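Long-range contact in probable mannosyltransferase KTR4 (Saccharomyces cerevisiae, PDB 5A07), which is a probable mannosyltransferase with a GT-A type glycosyltransferase fold, here holding guanosine-5'-diphosphate and a manganese ion: residues G311-I323 against W352-L364. Sequence-based numbering, arbitrary orientation.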
loop_
_atom_site.group_PDB
_atom_site.type_symbol
_atom_site.label_atom_id
_atom_site.label_comp_id
_atom_site.label_asym_id
_atom_site.label_seq_id
_atom_site.Cartn_x
_atom_site.Cartn_y
_atom_site.Cartn_z
ATOM N N GLY B 311 2.590 -20.650 3.816
ATOM C CA GLY B 311 1.659 -20.130 4.812
ATOM C C GLY B 311 1.128 -18.707 4.636
ATOM O O GLY B 311 0.434 -18.237 5.515
ATOM N N TYR B 312 1.442 -18.042 3.519
ATOM C CA TYR B 312 1.029 -16.639 3.318
ATOM C C TYR B 312 0.188 -16.548 2.074
ATOM O O TYR B 312 0.564 -17.007 0.997
ATOM C CB TYR B 312 2.257 -15.738 3.190
ATOM C CG TYR B 312 2.031 -14.262 2.848
ATOM C CD1 TYR B 312 0.928 -13.551 3.295
ATOM C CD2 TYR B 312 3.024 -13.553 2.169
ATOM C CE1 TYR B 312 0.774 -12.179 2.970
ATOM C CE2 TYR B 312 2.861 -12.205 1.859
ATOM C CZ TYR B 312 1.731 -11.527 2.262
ATOM O OH TYR B 312 1.619 -10.180 1.944
ATOM N N SER B 313 -0.985 -15.953 2.210
ATOM C CA SER B 313 -1.877 -15.765 1.065
ATOM C C SER B 313 -1.252 -14.976 -0.074
ATOM O O SER B 313 -1.641 -15.129 -1.205
ATOM C CB SER B 313 -3.157 -15.017 1.550
ATOM O OG SER B 313 -2.787 -13.706 2.056
ATOM N N THR B 314 -0.315 -14.137 0.300
ATOM C CA THR B 314 0.361 -13.111 -0.521
ATOM C C THR B 314 -0.486 -11.887 -0.703
ATOM O O THR B 314 -0.102 -10.952 -1.433
ATOM C CB THR B 314 0.949 -13.616 -1.846
ATOM O OG1 THR B 314 -0.103 -13.855 -2.785
ATOM C CG2 THR B 314 1.722 -14.870 -1.628
ATOM N N CYS B 315 -1.622 -11.793 0.008
ATOM C CA CYS B 315 -2.427 -10.550 -0.072
ATOM C C CYS B 315 -1.663 -9.370 0.520
ATOM O O CYS B 315 -0.959 -9.481 1.527
ATOM C CB CYS B 315 -3.754 -10.725 0.636
ATOM S SG CYS B 315 -4.792 -11.912 -0.238
ATOM N N HIS B 316 -1.771 -8.209 -0.166
ATOM C CA HIS B 316 -1.130 -7.012 0.258
ATOM C C HIS B 316 -1.887 -5.769 -0.193
ATOM O O HIS B 316 -2.606 -5.808 -1.187
ATOM C CB HIS B 316 0.335 -6.999 -0.237
ATOM C CG HIS B 316 0.471 -7.005 -1.727
ATOM N ND1 HIS B 316 0.367 -8.153 -2.501
ATOM C CD2 HIS B 316 0.654 -5.992 -2.588
ATOM C CE1 HIS B 316 0.510 -7.827 -3.770
ATOM N NE2 HIS B 316 0.702 -6.529 -3.850
ATOM N N PHE B 317 -1.702 -4.681 0.532
ATOM C CA PHE B 317 -2.207 -3.378 0.078
ATOM C C PHE B 317 -1.314 -2.990 -1.092
ATOM O O PHE B 317 -0.105 -3.141 -1.018
ATOM C CB PHE B 317 -2.120 -2.339 1.171
ATOM C CG PHE B 317 -2.731 -2.810 2.462
ATOM C CD1 PHE B 317 -4.100 -3.038 2.520
ATOM C CD2 PHE B 317 -1.956 -3.033 3.586
ATOM C CE1 PHE B 317 -4.686 -3.574 3.673
ATOM C CE2 PHE B 317 -2.528 -3.516 4.729
ATOM C CZ PHE B 317 -3.885 -3.782 4.769
ATOM N N TRP B 318 -1.919 -2.433 -2.136
ATOM C CA TRP B 318 -1.148 -2.090 -3.331
ATOM C C TRP B 318 -0.598 -0.699 -3.222
ATOM O O TRP B 318 -1.263 0.304 -3.581
ATOM C CB TRP B 318 -2.031 -2.224 -4.548
ATOM C CG TRP B 318 -1.217 -2.493 -5.831
ATOM C CD1 TRP B 318 -0.057 -3.175 -5.938
ATOM C CD2 TRP B 318 -1.590 -2.099 -7.133
ATOM N NE1 TRP B 318 0.326 -3.246 -7.294
ATOM C CE2 TRP B 318 -0.610 -2.586 -8.027
ATOM C CE3 TRP B 318 -2.631 -1.339 -7.640
ATOM C CZ2 TRP B 318 -0.660 -2.318 -9.373
ATOM C CZ3 TRP B 318 -2.696 -1.140 -9.010
ATOM C CH2 TRP B 318 -1.732 -1.644 -9.842
ATOM N N THR B 319 0.616 -0.646 -2.747
ATOM C CA THR B 319 1.196 0.578 -2.183
ATOM C C THR B 319 1.526 1.712 -3.172
ATOM O O THR B 319 1.950 2.766 -2.743
ATOM C CB THR B 319 2.508 0.259 -1.412
ATOM O OG1 THR B 319 3.387 -0.434 -2.292
ATOM C CG2 THR B 319 2.165 -0.609 -0.155
ATOM N N ASN B 320 1.341 1.544 -4.488
ATOM C CA ASN B 320 1.543 2.705 -5.343
ATOM C C ASN B 320 0.712 3.897 -4.914
ATOM O O ASN B 320 1.054 5.033 -5.186
ATOM C CB ASN B 320 1.424 2.371 -6.825
ATOM C CG ASN B 320 0.123 1.674 -7.207
ATOM O OD1 ASN B 320 -0.943 2.238 -7.093
ATOM N ND2 ASN B 320 0.240 0.491 -7.729
ATOM N N PHE B 321 -0.445 3.629 -4.327
ATOM C CA PHE B 321 -1.213 4.615 -3.540
ATOM C C PHE B 321 -1.158 4.182 -2.091
ATOM O O PHE B 321 -1.381 3.020 -1.801
ATOM C CB PHE B 321 -2.689 4.589 -3.966
ATOM C CG PHE B 321 -3.628 5.350 -3.014
ATOM C CD1 PHE B 321 -4.076 4.762 -1.839
ATOM C CD2 PHE B 321 -3.983 6.619 -3.260
ATOM C CE1 PHE B 321 -4.929 5.440 -0.968
ATOM C CE2 PHE B 321 -4.794 7.310 -2.409
ATOM C CZ PHE B 321 -5.271 6.739 -1.256
ATOM N N GLU B 322 -0.793 5.063 -1.179
ATOM C CA GLU B 322 -0.993 4.746 0.242
ATOM C C GLU B 322 -1.049 6.081 1.014
ATOM O O GLU B 322 -0.383 7.063 0.620
ATOM C CB GLU B 322 0.038 3.764 0.772
ATOM C CG GLU B 322 1.476 4.212 0.608
ATOM C CD GLU B 322 2.523 3.226 1.094
ATOM O OE1 GLU B 322 2.261 2.222 1.830
ATOM O OE2 GLU B 322 3.683 3.490 0.759
ATOM N N ILE B 323 -1.913 6.158 2.038
ATOM C CA ILE B 323 -1.922 7.287 2.993
ATOM C C ILE B 323 -1.351 6.625 4.263
ATOM O O ILE B 323 -1.904 5.630 4.735
ATOM C CB ILE B 323 -3.312 7.753 3.305
ATOM C CG1 ILE B 323 -4.167 8.055 2.073
ATOM C CG2 ILE B 323 -3.253 8.987 4.152
ATOM C CD1 ILE B 323 -3.600 9.042 1.186
ATOM N N TRP B 352 11.798 -8.932 -2.777
ATOM C CA TRP B 352 10.746 -8.568 -1.871
ATOM C C TRP B 352 10.279 -7.119 -2.150
ATOM O O TRP B 352 11.078 -6.188 -2.052
ATOM C CB TRP B 352 11.240 -8.644 -0.436
ATOM C CG TRP B 352 11.563 -10.007 0.093
ATOM C CD1 TRP B 352 11.304 -11.183 -0.491
ATOM C CD2 TRP B 352 12.247 -10.302 1.324
ATOM N NE1 TRP B 352 11.731 -12.203 0.309
ATOM C CE2 TRP B 352 12.333 -11.681 1.421
ATOM C CE3 TRP B 352 12.788 -9.525 2.350
ATOM C CZ2 TRP B 352 12.940 -12.329 2.505
ATOM C CZ3 TRP B 352 13.419 -10.177 3.431
ATOM C CH2 TRP B 352 13.473 -11.558 3.490
ATOM N N GLY B 353 8.995 -6.937 -2.468
ATOM C CA GLY B 353 8.401 -5.616 -2.671
ATOM C C GLY B 353 8.074 -4.889 -1.389
ATOM O O GLY B 353 7.843 -5.504 -0.329
ATOM N N ASP B 354 8.047 -3.572 -1.468
ATOM C CA ASP B 354 7.603 -2.773 -0.332
ATOM C C ASP B 354 6.142 -3.103 0.085
ATOM O O ASP B 354 5.800 -3.010 1.242
ATOM C CB ASP B 354 7.795 -1.303 -0.528
ATOM C CG ASP B 354 6.995 -0.738 -1.712
ATOM O OD1 ASP B 354 7.400 -0.892 -2.861
ATOM O OD2 ASP B 354 5.962 -0.124 -1.437
ATOM N N ALA B 355 5.318 -3.469 -0.886
ATOM C CA ALA B 355 3.901 -3.740 -0.643
ATOM C C ALA B 355 3.664 -4.953 0.309
ATOM O O ALA B 355 3.079 -4.772 1.372
ATOM C CB ALA B 355 3.170 -3.871 -1.942
ATOM N N PRO B 356 4.225 -6.130 0.018
ATOM C CA PRO B 356 4.056 -7.214 1.015
ATOM C C PRO B 356 4.693 -6.965 2.350
ATOM O O PRO B 356 4.167 -7.348 3.388
ATOM C CB PRO B 356 4.615 -8.472 0.290
ATOM C CG PRO B 356 5.510 -7.909 -0.806
ATOM C CD PRO B 356 4.885 -6.602 -1.212
ATOM N N VAL B 357 5.854 -6.328 2.354
ATOM C CA VAL B 357 6.530 -5.997 3.586
ATOM C C VAL B 357 5.755 -5.047 4.441
ATOM O O VAL B 357 5.560 -5.269 5.653
ATOM C CB VAL B 357 7.941 -5.439 3.284
ATOM C CG1 VAL B 357 8.613 -4.828 4.522
ATOM C CG2 VAL B 357 8.800 -6.532 2.661
ATOM N N ARG B 358 5.318 -3.929 3.861
ATOM C CA ARG B 358 4.460 -2.983 4.616
ATOM C C ARG B 358 3.193 -3.684 5.130
ATOM O O ARG B 358 2.759 -3.446 6.276
ATOM C CB ARG B 358 4.048 -1.805 3.678
ATOM C CG ARG B 358 3.131 -0.786 4.304
ATOM C CD ARG B 358 3.883 0.442 4.699
ATOM N NE ARG B 358 4.297 1.218 3.522
ATOM C CZ ARG B 358 5.559 1.465 3.179
ATOM N NH1 ARG B 358 6.582 1.025 3.950
ATOM N NH2 ARG B 358 5.802 2.202 2.108
ATOM N N SER B 359 2.613 -4.519 4.276
ATOM C CA SER B 359 1.307 -5.159 4.537
ATOM C C SER B 359 1.421 -6.216 5.662
ATOM O O SER B 359 0.555 -6.277 6.525
ATOM C CB SER B 359 0.751 -5.833 3.282
ATOM O OG SER B 359 0.517 -4.871 2.269
ATOM N N LEU B 360 2.530 -6.941 5.698
ATOM C CA LEU B 360 2.750 -7.919 6.809
ATOM C C LEU B 360 2.883 -7.239 8.140
ATOM O O LEU B 360 2.271 -7.624 9.132
ATOM C CB LEU B 360 4.000 -8.801 6.539
ATOM C CG LEU B 360 3.760 -9.804 5.472
ATOM C CD1 LEU B 360 5.079 -10.393 4.963
ATOM C CD2 LEU B 360 2.910 -10.950 5.967
ATOM N N ALA B 361 3.628 -6.135 8.148
ATOM C CA ALA B 361 3.779 -5.359 9.343
ATOM C C ALA B 361 2.445 -4.784 9.821
ATOM O O ALA B 361 2.144 -4.817 11.025
ATOM C CB ALA B 361 4.764 -4.249 9.165
ATOM N N LEU B 362 1.692 -4.189 8.902
ATOM C CA LEU B 362 0.399 -3.633 9.286
ATOM C C LEU B 362 -0.550 -4.748 9.833
ATOM O O LEU B 362 -1.275 -4.558 10.763
ATOM C CB LEU B 362 -0.220 -2.935 8.076
ATOM C CG LEU B 362 0.366 -1.589 7.730
ATOM C CD1 LEU B 362 -0.081 -1.247 6.296
ATOM C CD2 LEU B 362 -0.106 -0.519 8.699
ATOM N N ALA B 363 -0.578 -5.885 9.179
ATOM C CA ALA B 363 -1.525 -6.926 9.547
ATOM C C ALA B 363 -1.138 -7.591 10.905
ATOM O O ALA B 363 -2.012 -8.004 11.668
ATOM C CB ALA B 363 -1.556 -7.970 8.456
ATOM N N LEU B 364 0.163 -7.697 11.171
ATOM C CA LEU B 364 0.647 -8.401 12.370
ATOM C C LEU B 364 0.742 -7.476 13.564
ATOM O O LEU B 364 0.438 -7.909 14.708
ATOM C CB LEU B 364 2.016 -9.027 12.110
ATOM C CG LEU B 364 1.914 -10.165 11.118
ATOM C CD1 LEU B 364 3.288 -10.540 10.656
ATOM C CD2 LEU B 364 1.209 -11.371 11.683
#
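Within the GT-A type fold of this protein, helix 354-365 packs against the irregular segment 311-323, which carries two short strands of the mixed sheet, close to the bound guanosine-5'-diphosphate: Glu-322 meets Arg-358, and Thr-319 meets Asp-354. In a salt bridge the arginine grips the carboxylate side-on, NE to OE1 of Glu-322 at 2.8 Å and nearly straight, while its NH2 reaches OE2 on the syn lone pair. Carboxylate and guanidinium planes lie 24° apart, close to coplanar. The arginine chain is bent at chi2 and chi3, and NE and NH2 face Glu-322. Tyr-256 also bonds OE1 of Glu-322, and Arg-230 pairs with both Glu-322 and Asp-354, so these two buried acids share a cation that probably offsets their mutual repulsion. From Thr-319, OG1 donates to OD2 of Asp-354 over 2.7 Å, approaching from above the carboxylate plane; the side chain of Asp-354 lies about 6 Å from the nucleotide.

Further along, the helix meets the short strand 316-317. Ser-359 OG accepts the backbone N-H of Phe-317 at 2.8 Å and donates its own hydrogen bond to Ala-355 O, which also takes the N-H of Ser-359. With chi1 at -63°, OG sits beside its own backbone N, within reach of that carbonyl one turn back. His-316 lies against Ala-355, CD2 to CB at 3.4 Å, its ring held by ND1 bonding Thr-314 O in the ring plane. Phe-317 CE2 rests on Leu-362 CD1. Near the start of 311-323, Tyr-312 donates OH to Cys-315 O and receives a CH-pi contact: Leu-360 CD2 lies over one ring face, 4.0 Å from the centroid and 18° off the normal, while Pro-356 CB sits at the ring edge beside OH.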